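Local coordinates for protein putative thioesterase (Novosphingobium aromaticivorans, PDB 3CJY) that probably hydrolyses acyl-CoA thioesters as a tandem hotdog-fold thioesterase and binds a calcium ion, at residues Ile190-Ala195 with Met224-Ser229; Phe184-Pro189 with Gly202-Asn207; Tyr17-Gly22 with Ser71-Thr76. All blocks are in the same frame, centred on the assembly; numbering follows the deposited sequence.

Contact 1: Ile190-Ala195 with Met224-Ser229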
ATOM      1  N   ILE A 190       3.271 -16.538   2.595  1.00 14.82           N
ATOM      2  CA  ILE A 190       3.066 -17.899   2.092  1.00 15.02           C
ATOM      3  C   ILE A 190       3.161 -17.869   0.568  1.00 14.92           C
ATOM      4  O   ILE A 190       3.803 -18.714  -0.039  1.00 15.19           O
ATOM      5  CB  ILE A 190       1.702 -18.478   2.568  1.00 16.44           C
ATOM      6  CG1 ILE A 190       1.743 -18.697   4.096  1.00 18.71           C
ATOM      7  CG2 ILE A 190       1.387 -19.757   1.835  1.00 18.21           C
ATOM      8  CD1 ILE A 190       0.419 -19.060   4.675  1.00 21.86           C
ATOM      9  N   ALA A 191       2.627 -16.817  -0.029  1.00 12.76           N
ATOM     10  CA  ALA A 191       2.686 -16.671  -1.481  1.00 12.66           C
ATOM     11  C   ALA A 191       4.153 -16.484  -1.907  1.00 12.18           C
ATOM     12  O   ALA A 191       4.586 -16.999  -2.950  1.00 14.86           O
ATOM     13  CB  ALA A 191       1.875 -15.465  -1.944  1.00 12.72           C
ATOM     14  N   LEU A 192       4.931 -15.820  -1.067  1.00 14.60           N
ATOM     15  CA  LEU A 192       6.363 -15.601  -1.395  1.00 14.01           C
ATOM     16  C   LEU A 192       7.099 -16.936  -1.387  1.00 15.24           C
ATOM     17  O   LEU A 192       7.887 -17.243  -2.282  1.00 15.05           O
ATOM     18  CB  LEU A 192       6.985 -14.602  -0.443  1.00 14.10           C
ATOM     19  CG  LEU A 192       8.469 -14.368  -0.650  1.00 14.52           C
ATOM     20  CD1 LEU A 192       8.771 -13.904  -2.100  1.00 15.77           C
ATOM     21  CD2 LEU A 192       9.025 -13.418   0.438  1.00 18.98           C
ATOM     22  N   GLY A 193       6.819 -17.754  -0.372  1.00 15.39           N
ATOM     23  CA  GLY A 193       7.467 -19.062  -0.234  1.00 15.84           C
ATOM     24  C   GLY A 193       7.154 -19.921  -1.432  1.00 16.44           C
ATOM     25  O   GLY A 193       7.987 -20.645  -1.932  1.00 17.98           O
ATOM     26  N   ARG A 194       5.943 -19.794  -1.942  1.00 16.23           N
ATOM     27  CA  ARG A 194       5.584 -20.561  -3.134  1.00 16.84           C
ATOM     28  C   ARG A 194       6.273 -20.063  -4.419  1.00 17.34           C
ATOM     29  O   ARG A 194       6.643 -20.840  -5.282  1.00 17.18           O
ATOM     30  CB  ARG A 194       4.088 -20.572  -3.381  1.00 17.66           C
ATOM     31  CG  ARG A 194       3.356 -21.270  -2.249  1.00 20.90           C
ATOM     32  CD  ARG A 194       2.039 -21.812  -2.705  1.00 25.45           C
ATOM     33  NE  ARG A 194       1.421 -22.583  -1.624  1.00 29.32           N
ATOM     34  CZ  ARG A 194       0.215 -23.132  -1.700  1.00 28.04           C
ATOM     35  NH1 ARG A 194      -0.495 -23.013  -2.814  1.00 24.94           N
ATOM     36  NH2 ARG A 194      -0.258 -23.810  -0.666  1.00 27.89           N
ATOM     37  N   ALA A 195       6.390 -18.748  -4.535  1.00 17.00           N
ATOM     38  CA  ALA A 195       6.924 -18.117  -5.729  1.00 17.63           C
ATOM     39  C   ALA A 195       8.413 -18.385  -5.794  1.00 18.84           C
ATOM     40  O   ALA A 195       8.953 -18.597  -6.871  1.00 18.57           O
ATOM     41  CB  ALA A 195       6.662 -16.622  -5.719  1.00 17.90           C
HETATM   42  N   MSE A 224      -3.529 -13.776  -4.338  1.00 12.85           N
HETATM   43  CA  MSE A 224      -2.200 -13.193  -4.200  1.00 12.41           C
HETATM   44  C   MSE A 224      -1.287 -13.307  -5.371  1.00 12.30           C
HETATM   45  O   MSE A 224      -1.319 -14.270  -6.157  1.00 11.27           O
HETATM   46  CB  MSE A 224      -1.480 -13.875  -2.997  1.00 11.84           C
HETATM   47  CG  MSE A 224      -2.212 -13.748  -1.682  1.00 12.87           C
HETATM   48 SE   MSE A 224      -1.455 -14.557  -0.143  0.75 10.64          SE
HETATM   49  CE  MSE A 224      -1.896 -16.367  -0.607  1.00 14.05           C
ATOM     50  N   ILE A 225      -0.441 -12.290  -5.500  1.00 12.38           N
ATOM     51  CA  ILE A 225       0.625 -12.323  -6.486  1.00 12.81           C
ATOM     52  C   ILE A 225       1.907 -11.767  -5.875  1.00 12.44           C
ATOM     53  O   ILE A 225       1.887 -10.786  -5.108  1.00 12.02           O
ATOM     54  CB  ILE A 225       0.239 -11.538  -7.814  1.00 12.74           C
ATOM     55  CG1 ILE A 225       1.294 -11.730  -8.890  1.00 14.62           C
ATOM     56  CG2 ILE A 225       0.043 -10.044  -7.488  1.00 12.01           C
ATOM     57  CD1 ILE A 225       0.856 -11.317 -10.301  1.00 14.10           C
ATOM     58  N   ILE A 226       3.025 -12.388  -6.228  1.00 11.86           N
ATOM     59  CA  ILE A 226       4.372 -11.845  -5.931  1.00 12.87           C
ATOM     60  C   ILE A 226       4.931 -11.506  -7.316  1.00 12.35           C
ATOM     61  O   ILE A 226       5.327 -12.375  -8.080  1.00 12.91           O
ATOM     62  CB  ILE A 226       5.321 -12.892  -5.263  1.00 13.83           C
ATOM     63  CG1 ILE A 226       4.714 -13.457  -3.987  1.00 14.77           C
ATOM     64  CG2 ILE A 226       6.635 -12.232  -4.992  1.00 13.14           C
ATOM     65  CD1 ILE A 226       4.459 -12.416  -2.886  1.00 13.26           C
ATOM     66  N   PRO A 227       4.910 -10.213  -7.695  1.00 13.10           N
ATOM     67  CA  PRO A 227       5.265  -9.927  -9.071  1.00 11.40           C
ATOM     68  C   PRO A 227       6.761  -9.785  -9.366  1.00 10.81           C
ATOM     69  O   PRO A 227       7.199  -9.986 -10.500  1.00 11.50           O
ATOM     70  CB  PRO A 227       4.552  -8.574  -9.321  1.00 12.43           C
ATOM     71  CG  PRO A 227       4.612  -7.910  -8.021  1.00 13.18           C
ATOM     72  CD  PRO A 227       4.346  -9.035  -7.016  1.00 13.12           C
ATOM     73  N   SER A 228       7.519  -9.445  -8.358  1.00 11.12           N
ATOM     74  CA  SER A 228       8.916  -9.156  -8.520  1.00 10.72           C
ATOM     75  C   SER A 228       9.703  -9.087  -7.185  1.00 10.88           C
ATOM     76  O   SER A 228       9.159  -8.961  -6.081  1.00 10.50           O
ATOM     77  CB  SER A 228       9.053  -7.820  -9.242  1.00 11.98           C
ATOM     78  OG  SER A 228       8.508  -6.825  -8.382  1.00 14.53           O
ATOM     79  N   SER A 229      11.009  -9.219  -7.352  0.50 10.92           N
ATOM     80  CA  SER A 229      11.975  -9.145  -6.252  0.50 11.76           C
ATOM     81  C   SER A 229      13.321  -8.703  -6.803  0.50 11.64           C
ATOM     82  O   SER A 229      13.636  -8.903  -7.979  0.50 11.37           O
ATOM     83  CB  SER A 229      12.085 -10.487  -5.525  0.50 12.11           C
ATOM     84  OG  SER A 229      12.740 -11.461  -6.324  0.50 12.43           O
TER

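Contact 2: Phe184-Pro189 with Gly202-Asn207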
ATOM      1  N   PHE A 184      -6.143 -11.974   6.902  1.00 13.31           N
ATOM      2  CA  PHE A 184      -6.033 -12.746   5.676  1.00 13.65           C
ATOM      3  C   PHE A 184      -5.113 -12.109   4.630  1.00 13.87           C
ATOM      4  O   PHE A 184      -4.481 -12.797   3.807  1.00 14.64           O
ATOM      5  CB  PHE A 184      -7.419 -13.011   5.072  1.00 13.61           C
ATOM      6  CG  PHE A 184      -8.270 -13.974   5.874  1.00 13.07           C
ATOM      7  CD1 PHE A 184      -7.691 -14.878   6.765  1.00 13.59           C
ATOM      8  CD2 PHE A 184      -9.628 -14.090   5.611  1.00 15.36           C
ATOM      9  CE1 PHE A 184      -8.486 -15.867   7.400  1.00 15.98           C
ATOM     10  CE2 PHE A 184     -10.425 -15.040   6.282  1.00 14.65           C
ATOM     11  CZ  PHE A 184      -9.832 -15.901   7.195  1.00 16.33           C
ATOM     12  N   ALA A 185      -5.053 -10.771   4.646  1.00 12.81           N
ATOM     13  CA  ALA A 185      -4.169 -10.009   3.769  1.00 13.46           C
ATOM     14  C   ALA A 185      -2.698 -10.368   4.039  1.00 15.34           C
ATOM     15  O   ALA A 185      -1.868 -10.331   3.155  1.00 17.23           O
ATOM     16  CB  ALA A 185      -4.363  -8.446   3.949  1.00 13.56           C
ATOM     17  N   ASP A 186      -2.393 -10.713   5.294  1.00 14.76           N
ATOM     18  CA  ASP A 186      -1.011 -11.056   5.676  1.00 14.03           C
ATOM     19  C   ASP A 186      -0.637 -12.527   5.458  1.00 14.06           C
ATOM     20  O   ASP A 186       0.293 -13.053   6.084  1.00 13.66           O
ATOM     21  CB  ASP A 186      -0.716 -10.603   7.084  1.00 13.09           C
ATOM     22  CG  ASP A 186       0.798 -10.546   7.393  1.00 16.00           C
ATOM     23  OD1 ASP A 186       1.575 -10.102   6.537  1.00 15.69           O
ATOM     24  OD2 ASP A 186       1.200 -10.960   8.504  1.00 16.46           O
ATOM     25  N   PHE A 187      -1.319 -13.163   4.514  1.00 13.31           N
ATOM     26  CA  PHE A 187      -0.927 -14.472   4.032  1.00 13.63           C
ATOM     27  C   PHE A 187       0.082 -14.371   2.846  1.00 14.07           C
ATOM     28  O   PHE A 187       0.560 -15.363   2.318  1.00 14.61           O
ATOM     29  CB  PHE A 187      -2.148 -15.295   3.634  1.00 14.40           C
ATOM     30  CG  PHE A 187      -2.766 -16.065   4.767  1.00 13.89           C
ATOM     31  CD1 PHE A 187      -3.271 -15.408   5.881  1.00 15.52           C
ATOM     32  CD2 PHE A 187      -2.874 -17.458   4.686  1.00 15.02           C
ATOM     33  CE1 PHE A 187      -3.826 -16.092   6.925  1.00 15.02           C
ATOM     34  CE2 PHE A 187      -3.462 -18.168   5.728  1.00 15.78           C
ATOM     35  CZ  PHE A 187      -3.949 -17.472   6.842  1.00 14.47           C
ATOM     36  N   LEU A 188       0.479 -13.151   2.506  1.00 13.53           N
ATOM     37  CA  LEU A 188       1.424 -12.967   1.390  1.00 12.59           C
ATOM     38  C   LEU A 188       2.764 -13.649   1.631  1.00 14.12           C
ATOM     39  O   LEU A 188       3.391 -14.045   0.677  1.00 13.95           O
ATOM     40  CB  LEU A 188       1.608 -11.494   0.991  1.00 13.02           C
ATOM     41  CG  LEU A 188       0.560 -10.980   0.026  1.00 11.33           C
ATOM     42  CD1 LEU A 188       0.551  -9.471  -0.055  1.00 14.86           C
ATOM     43  CD2 LEU A 188       0.763 -11.618  -1.366  1.00 12.75           C
ATOM     44  N   PRO A 189       3.253 -13.710   2.893  1.00 13.50           N
ATOM     45  CA  PRO A 189       4.525 -14.472   3.035  1.00 14.43           C
ATOM     46  C   PRO A 189       4.445 -15.928   2.523  1.00 14.39           C
ATOM     47  O   PRO A 189       5.403 -16.475   1.992  1.00 14.85           O
ATOM     48  CB  PRO A 189       4.832 -14.334   4.531  1.00 13.87           C
ATOM     49  CG  PRO A 189       4.159 -13.045   4.925  1.00 14.92           C
ATOM     50  CD  PRO A 189       2.900 -12.989   4.141  1.00 14.13           C
ATOM     51  N   GLY A 202      10.275 -14.986   3.430  1.00 28.94           N
ATOM     52  CA  GLY A 202      10.693 -13.694   4.003  1.00 28.05           C
ATOM     53  C   GLY A 202       9.799 -13.146   5.086  1.00 27.48           C
ATOM     54  O   GLY A 202       8.738 -13.687   5.411  1.00 28.91           O
ATOM     55  N   ASN A 203      10.284 -12.071   5.676  1.00 25.82           N
ATOM     56  CA  ASN A 203       9.571 -11.368   6.718  1.00 25.54           C
ATOM     57  C   ASN A 203       9.033 -10.058   6.185  1.00 23.10           C
ATOM     58  O   ASN A 203       9.710  -9.333   5.445  1.00 23.10           O
ATOM     59  CB  ASN A 203      10.483 -11.080   7.873  1.00 25.87           C
ATOM     60  CG  ASN A 203      10.939 -12.339   8.565  1.00 29.96           C
ATOM     61  OD1 ASN A 203      10.143 -13.253   8.829  1.00 35.74           O
ATOM     62  ND2 ASN A 203      12.216 -12.410   8.837  1.00 34.97           N
ATOM     63  N   SER A 204       7.829  -9.741   6.598  1.00 20.53           N
ATOM     64  CA  SER A 204       7.196  -8.485   6.169  1.00 18.53           C
ATOM     65  C   SER A 204       7.876  -7.259   6.733  1.00 18.34           C
ATOM     66  O   SER A 204       8.221  -7.184   7.926  1.00 18.10           O
ATOM     67  CB  SER A 204       5.740  -8.443   6.643  1.00 19.57           C
ATOM     68  OG  SER A 204       5.109  -9.682   6.400  1.00 17.45           O
ATOM     69  N   LEU A 205       7.998  -6.246   5.892  1.00 16.37           N
ATOM     70  CA  LEU A 205       8.502  -4.948   6.305  1.00 16.39           C
ATOM     71  C   LEU A 205       7.354  -4.035   6.754  1.00 16.29           C
ATOM     72  O   LEU A 205       7.498  -3.104   7.524  1.00 15.67           O
ATOM     73  CB  LEU A 205       9.217  -4.237   5.137  1.00 16.55           C
ATOM     74  CG  LEU A 205      10.474  -4.898   4.638  1.00 18.83           C
ATOM     75  CD1 LEU A 205      11.055  -3.954   3.595  1.00 20.45           C
ATOM     76  CD2 LEU A 205      11.421  -5.066   5.775  1.00 23.12           C
ATOM     77  N   ASP A 206       6.202  -4.340   6.217  1.00 14.16           N
ATOM     78  CA  ASP A 206       4.986  -3.548   6.412  1.00 15.76           C
ATOM     79  C   ASP A 206       3.758  -4.358   6.005  1.00 16.37           C
ATOM     80  O   ASP A 206       3.861  -5.487   5.529  1.00 16.48           O
ATOM     81  CB  ASP A 206       5.021  -2.297   5.562  1.00 15.83           C
ATOM     82  CG  ASP A 206       4.800  -2.594   4.051  1.00 20.40           C
ATOM     83  OD1 ASP A 206       5.593  -3.358   3.495  1.00 21.82           O
ATOM     84  OD2 ASP A 206       3.822  -2.052   3.450  1.00 25.40           O
ATOM     85  N   ASN A 207       2.601  -3.760   6.284  1.00 15.82           N
ATOM     86  CA  ASN A 207       1.284  -4.244   5.868  1.00 16.14           C
ATOM     87  C   ASN A 207       0.468  -3.006   5.427  1.00 16.88           C
ATOM     88  O   ASN A 207       0.486  -1.956   6.078  1.00 15.99           O
ATOM     89  CB  ASN A 207       0.459  -4.924   6.977  1.00 16.31           C
ATOM     90  CG  ASN A 207       0.649  -6.455   7.093  1.00 17.65           C
ATOM     91  OD1 ASN A 207      -0.176  -7.135   7.743  1.00 17.99           O
ATOM     92  ND2 ASN A 207       1.720  -6.995   6.511  1.00 16.61           N
TER
HETATM   93  O   HOH W   1       3.821 -10.619   8.534  1.00 26.47           O

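Contact 3: Tyr17-Gly22 with Ser71-Thr76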
ATOM      1  N   TYR A  17      -4.748   1.398  24.601  1.00 20.20           N
ATOM      2  CA  TYR A  17      -5.213   0.006  24.681  1.00 18.96           C
ATOM      3  C   TYR A  17      -4.071  -0.970  24.913  1.00 17.21           C
ATOM      4  O   TYR A  17      -2.935  -0.685  24.623  1.00 16.33           O
ATOM      5  CB  TYR A  17      -5.890  -0.395  23.381  1.00 19.13           C
ATOM      6  CG  TYR A  17      -7.029   0.477  22.934  1.00 19.65           C
ATOM      7  CD1 TYR A  17      -6.792   1.724  22.410  1.00 20.22           C
ATOM      8  CD2 TYR A  17      -8.327   0.006  22.946  1.00 21.14           C
ATOM      9  CE1 TYR A  17      -7.818   2.510  21.936  1.00 22.73           C
ATOM     10  CE2 TYR A  17      -9.389   0.805  22.483  1.00 23.67           C
ATOM     11  CZ  TYR A  17      -9.118   2.046  21.974  1.00 23.33           C
ATOM     12  OH  TYR A  17     -10.124   2.852  21.525  1.00 22.93           O
ATOM     13  N   ALA A  18      -4.385  -2.144  25.427  1.00 16.94           N
ATOM     14  CA  ALA A  18      -3.361  -3.187  25.615  1.00 17.06           C
ATOM     15  C   ALA A  18      -3.935  -4.600  25.425  1.00 17.64           C
ATOM     16  O   ALA A  18      -5.124  -4.852  25.634  1.00 17.57           O
ATOM     17  CB  ALA A  18      -2.665  -3.052  26.963  1.00 15.22           C
ATOM     18  N   ILE A  19      -3.086  -5.497  24.943  1.00 17.51           N
ATOM     19  CA  ILE A  19      -3.474  -6.894  24.729  1.00 16.86           C
ATOM     20  C   ILE A  19      -2.248  -7.778  24.931  1.00 16.98           C
ATOM     21  O   ILE A  19      -1.153  -7.423  24.532  1.00 17.59           O
ATOM     22  CB  ILE A  19      -4.057  -7.132  23.310  1.00 16.58           C
ATOM     23  CG1 ILE A  19      -4.555  -8.587  23.163  1.00 16.76           C
ATOM     24  CG2 ILE A  19      -2.996  -6.796  22.259  1.00 16.00           C
ATOM     25  CD1 ILE A  19      -5.521  -8.845  21.989  1.00 17.65           C
ATOM     26  N   THR A  20      -2.423  -8.903  25.612  1.00 17.92           N
ATOM     27  CA  THR A  20      -1.338  -9.862  25.817  1.00 17.14           C
ATOM     28  C   THR A  20      -1.376 -10.844  24.659  1.00 17.64           C
ATOM     29  O   THR A  20      -2.438 -11.353  24.286  1.00 17.85           O
ATOM     30  CB  THR A  20      -1.473 -10.610  27.151  1.00 18.56           C
ATOM     31  OG1 THR A  20      -1.526  -9.652  28.226  1.00 18.11           O
ATOM     32  CG2 THR A  20      -0.285 -11.581  27.355  1.00 17.79           C
ATOM     33  N   VAL A  21      -0.231 -11.043  24.043  1.00 16.82           N
ATOM     34  CA  VAL A  21      -0.123 -11.927  22.871  1.00 16.32           C
ATOM     35  C   VAL A  21      -0.001 -13.398  23.331  1.00 16.26           C
ATOM     36  O   VAL A  21       0.999 -13.807  23.917  1.00 15.53           O
ATOM     37  CB  VAL A  21       1.081 -11.544  21.996  1.00 16.31           C
ATOM     38  CG1 VAL A  21       1.224 -12.475  20.785  1.00 14.79           C
ATOM     39  CG2 VAL A  21       1.002 -10.046  21.540  1.00 14.90           C
ATOM     40  N   GLY A  22      -1.042 -14.153  23.021  1.00 16.87           N
ATOM     41  CA  GLY A  22      -1.117 -15.582  23.314  1.00 16.67           C
ATOM     42  C   GLY A  22      -0.915 -16.408  22.047  1.00 15.77           C
ATOM     43  O   GLY A  22      -0.790 -15.848  20.963  1.00 15.85           O
ATOM     44  N   SER A  71       4.130 -11.250  25.100  1.00 18.70           N
ATOM     45  CA  SER A  71       4.301  -9.818  25.387  1.00 19.43           C
ATOM     46  C   SER A  71       2.963  -9.134  25.571  1.00 18.76           C
ATOM     47  O   SER A  71       1.930  -9.559  25.057  1.00 16.97           O
ATOM     48  CB  SER A  71       4.923  -9.037  24.216  1.00 19.56           C
ATOM     49  OG  SER A  71       5.950  -9.708  23.514  1.00 23.48           O
ATOM     50  N   VAL A  72       3.021  -8.027  26.288  1.00 18.00           N
ATOM     51  CA  VAL A  72       1.894  -7.120  26.375  1.00 18.32           C
ATOM     52  C   VAL A  72       2.196  -6.049  25.321  1.00 17.75           C
ATOM     53  O   VAL A  72       3.240  -5.363  25.359  1.00 18.31           O
ATOM     54  CB  VAL A  72       1.699  -6.468  27.765  1.00 19.12           C
ATOM     55  CG1 VAL A  72       0.618  -5.391  27.672  1.00 18.46           C
ATOM     56  CG2 VAL A  72       1.339  -7.516  28.834  1.00 18.54           C
ATOM     57  N   LEU A  73       1.262  -5.923  24.404  1.00 17.23           N
ATOM     58  CA  LEU A  73       1.341  -4.955  23.317  1.00 16.53           C
ATOM     59  C   LEU A  73       0.490  -3.782  23.738  1.00 16.73           C
ATOM     60  O   LEU A  73      -0.686  -3.932  24.009  1.00 16.21           O
ATOM     61  CB  LEU A  73       0.816  -5.538  21.992  1.00 16.33           C
ATOM     62  CG  LEU A  73       0.703  -4.598  20.773  1.00 14.77           C
ATOM     63  CD1 LEU A  73       2.108  -4.065  20.462  1.00 14.54           C
ATOM     64  CD2 LEU A  73       0.007  -5.272  19.549  1.00 17.09           C
ATOM     65  N   ASP A  74       1.120  -2.626  23.835  1.00 17.38           N
ATOM     66  CA  ASP A  74       0.410  -1.379  24.121  1.00 17.22           C
ATOM     67  C   ASP A  74       0.141  -0.684  22.797  1.00 16.54           C
ATOM     68  O   ASP A  74       1.036  -0.574  21.973  1.00 16.44           O
ATOM     69  CB  ASP A  74       1.263  -0.480  25.002  1.00 18.55           C
ATOM     70  CG  ASP A  74       1.441  -1.045  26.402  1.00 18.63           C
ATOM     71  OD1 ASP A  74       0.409  -1.326  27.033  1.00 22.62           O
ATOM     72  OD2 ASP A  74       2.586  -1.186  26.877  1.00 19.61           O
ATOM     73  N   LEU A  75      -1.091  -0.247  22.582  1.00 15.60           N
ATOM     74  CA  LEU A  75      -1.419   0.520  21.394  1.00 17.08           C
ATOM     75  C   LEU A  75      -1.899   1.893  21.791  1.00 16.99           C
ATOM     76  O   LEU A  75      -2.738   2.034  22.674  1.00 16.78           O
ATOM     77  CB  LEU A  75      -2.466  -0.174  20.540  1.00 16.96           C
ATOM     78  CG  LEU A  75      -2.203  -1.594  20.060  1.00 19.66           C
ATOM     79  CD1 LEU A  75      -2.934  -2.593  20.956  1.00 20.61           C
ATOM     80  CD2 LEU A  75      -2.715  -1.746  18.652  1.00 20.98           C
ATOM     81  N   THR A  76      -1.289   2.904  21.175  1.00 16.53           N
ATOM     82  CA  THR A  76      -1.626   4.295  21.424  1.00 16.88           C
ATOM     83  C   THR A  76      -2.111   4.941  20.129  1.00 16.09           C
ATOM     84  O   THR A  76      -1.455   4.876  19.100  1.00 15.76           O
ATOM     85  CB  THR A  76      -0.450   5.063  22.009  1.00 17.32           C
ATOM     86  OG1 THR A  76       0.025   4.376  23.171  1.00 21.73           O
ATOM     87  CG2 THR A  76      -0.871   6.474  22.431  1.00 18.44           C
TER
HETATM   88  O   HOH W   2      -1.380   0.733  26.709  1.00 42.22           O

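Contact 1: Ile190-Ala195 with Met224-Ser229
Ile226 overlaps one turn of helix 188-196, its carbons spread over Ala191, Leu192 and Ala195, and in this way the second hotdog domain seats a helix on its antiparallel sheet. The axes of helix 190-195 and strand 224-229 approach to 8.0 Å with 55° between their N-to-C directions, so the helix runs obliquely over the strand.

Each branch of Ile226 has its own neighbour. CG1 of Ile226, anti to its carbonyl carbon (chi1 -56°), lies 3.7 Å from Ala191 O, an oxygen that already accepts the helical bond from Ala195 N. CD1 of Ile226 reaches the helix backbone, 3.9 Å from Leu192 N. The other branch, CG2, meets Leu192 CD1 at 4.0 Å, the two side chains crossing at about a right angle. CB of Ile226 itself faces Ala195 CB, also at 4.0 Å. The small alanines one turn apart let the helix come close enough for its backbone to be touched. All four cross-contact side-chain pairs are apolar, and 260 Å² is buried between the segments.

Ile225, between Met224 and Ile226, points its CB away from the helix, the alternation expected of a strand. Leu188, earlier on the helix, covers both Met224 and Ile226, and Trp118 of the second subunit packs on Ile226. Further along, Ser228 and Ser229 pair with a strand of the second subunit, so the sheet continues across the dimer interface.

Met224, a selenomethionine, closes the contact on the side of Ala191: its CB lies 3.9 Å from Ala191 CB, SE is equally near, and a bend at chi3 (-75°) brings CE to 4.1 Å from the same Ala191 CB.

Contact 2: Phe184-Pro189 with Gly202-Asn207
Asp186 and Asn207 carry the direct polar link, joining the turn between helices 178-185 and 188-196 of the C-terminal hotdog domain to strand 203-211. Asn207 ND2 donates to Asp186 OD1 at 3.1 Å with an N-H...O angle of 161°. The bond leaves in the plane of the amide but arrives from above the carboxylate, 65° out of its plane. A second bond, from Asn207 ND2 to Asp206 O at 2.8 Å, helps fix the rotation of the amide. Direct bonds from outside the segments add to these: Gln253 bonds through NE2 to Asp186 OD1 and through OE1 to Ser204 OG, while Gly38 N makes a weak bond to Asp186 OD2.

Van der Waals contact is slight, with Pro189 CG against Ser204 OG at 3.8 Å.

Water-mediated bonding links the same two polar side chains. One water is held by the aspartate and the serine, both of which Gln253 also bonds; this resembles the catalytic Asp, Ser/Thr and Gln of type II thioesterases and is consistent with a hydrolytic site here. The water donates to both sides, to Asp186 OD2 at 2.6 Å and to Ser204 OG at 2.7 Å.

Contact 3: Tyr17-Gly22 with Ser71-Thr76
Tyr17 and Leu75 begin a run of antiparallel pairing between strand 16-20 and strand 72-79, part of the sheet that wraps helix 37-52 in the N-terminal hotdog domain. The short segments come within 4.6 Å axis to axis, their directions 161° apart.

Backbone bonds set the register. Tyr17 with Leu75 and Ile19 with Leu73 are hydrogen-bonded pairs, each joined by two N-H...O bonds; in the first, Leu75 N lies 2.8 Å from Tyr17 O. Ala18 with Asp74 and Thr20 with Val72 are the non-hydrogen-bonded pairs between and beyond them, where CA-H...O contacts add to the seam, the shortest being Ala18 CA to Leu73 O at 3.2 Å. Past the strand end, Val21 N still bonds to Ser71 O at 2.8 Å, nearly straight at 172°.

Most apolar contacts lie on the face of Tyr17, Ile19, Leu73 and Leu75. With CG1 of Ile19 anti to the backbone N (chi1 -176°), CG2 sits between the backbone N and the carbonyl carbon and meets Leu73 CB at 4.0 Å. Leu43 of helix 37-52 covers Ile19 and Leu75, and Val47 covers Tyr17 and Leu75. The ring of Tyr17 leads away from strand 72-79, and its OH bonds to Glu50 OE1 and to OG1 of Thr51, a calcium-binding residue, so this strand pair also anchors a second-shell contact of the metal site.

Polar and mixed contacts occupy the other face, where the Ala18 methyl also packs against Val72 CG1. Thr20 OG1 lies 3.6 Å from Val72 CG2, and Asp74 OD1 is 3.5 Å from Ala18 CB. Water 2 bridges the strands here, donating to Asp74 OD1 at 2.7 Å and to Tyr17 O.

Overall arrangement
Contact 3 closes in the N-terminal hotdog repeat before the other two open in the C-terminal one. Contacts 1 and 2 have centres 10 Å apart, share helix 188-196 and alternate along the chain; they touch directly, with Met224 SE 3.3 Å from Phe187 O, so the helix seat and the Asp186 turn form one packed unit. Contact 3 lies on the opposite side of the chain's centre from contact 1, their centres about 30 Å apart; the centres of contacts 2 and 3 are about 20 Å apart. Strand 203-211 of contact 2 pairs with strand 56-63 of the first repeat, joining the halves. Contacts 1 and 2 also reach the second subunit, whereas contact 3 meets no other chain.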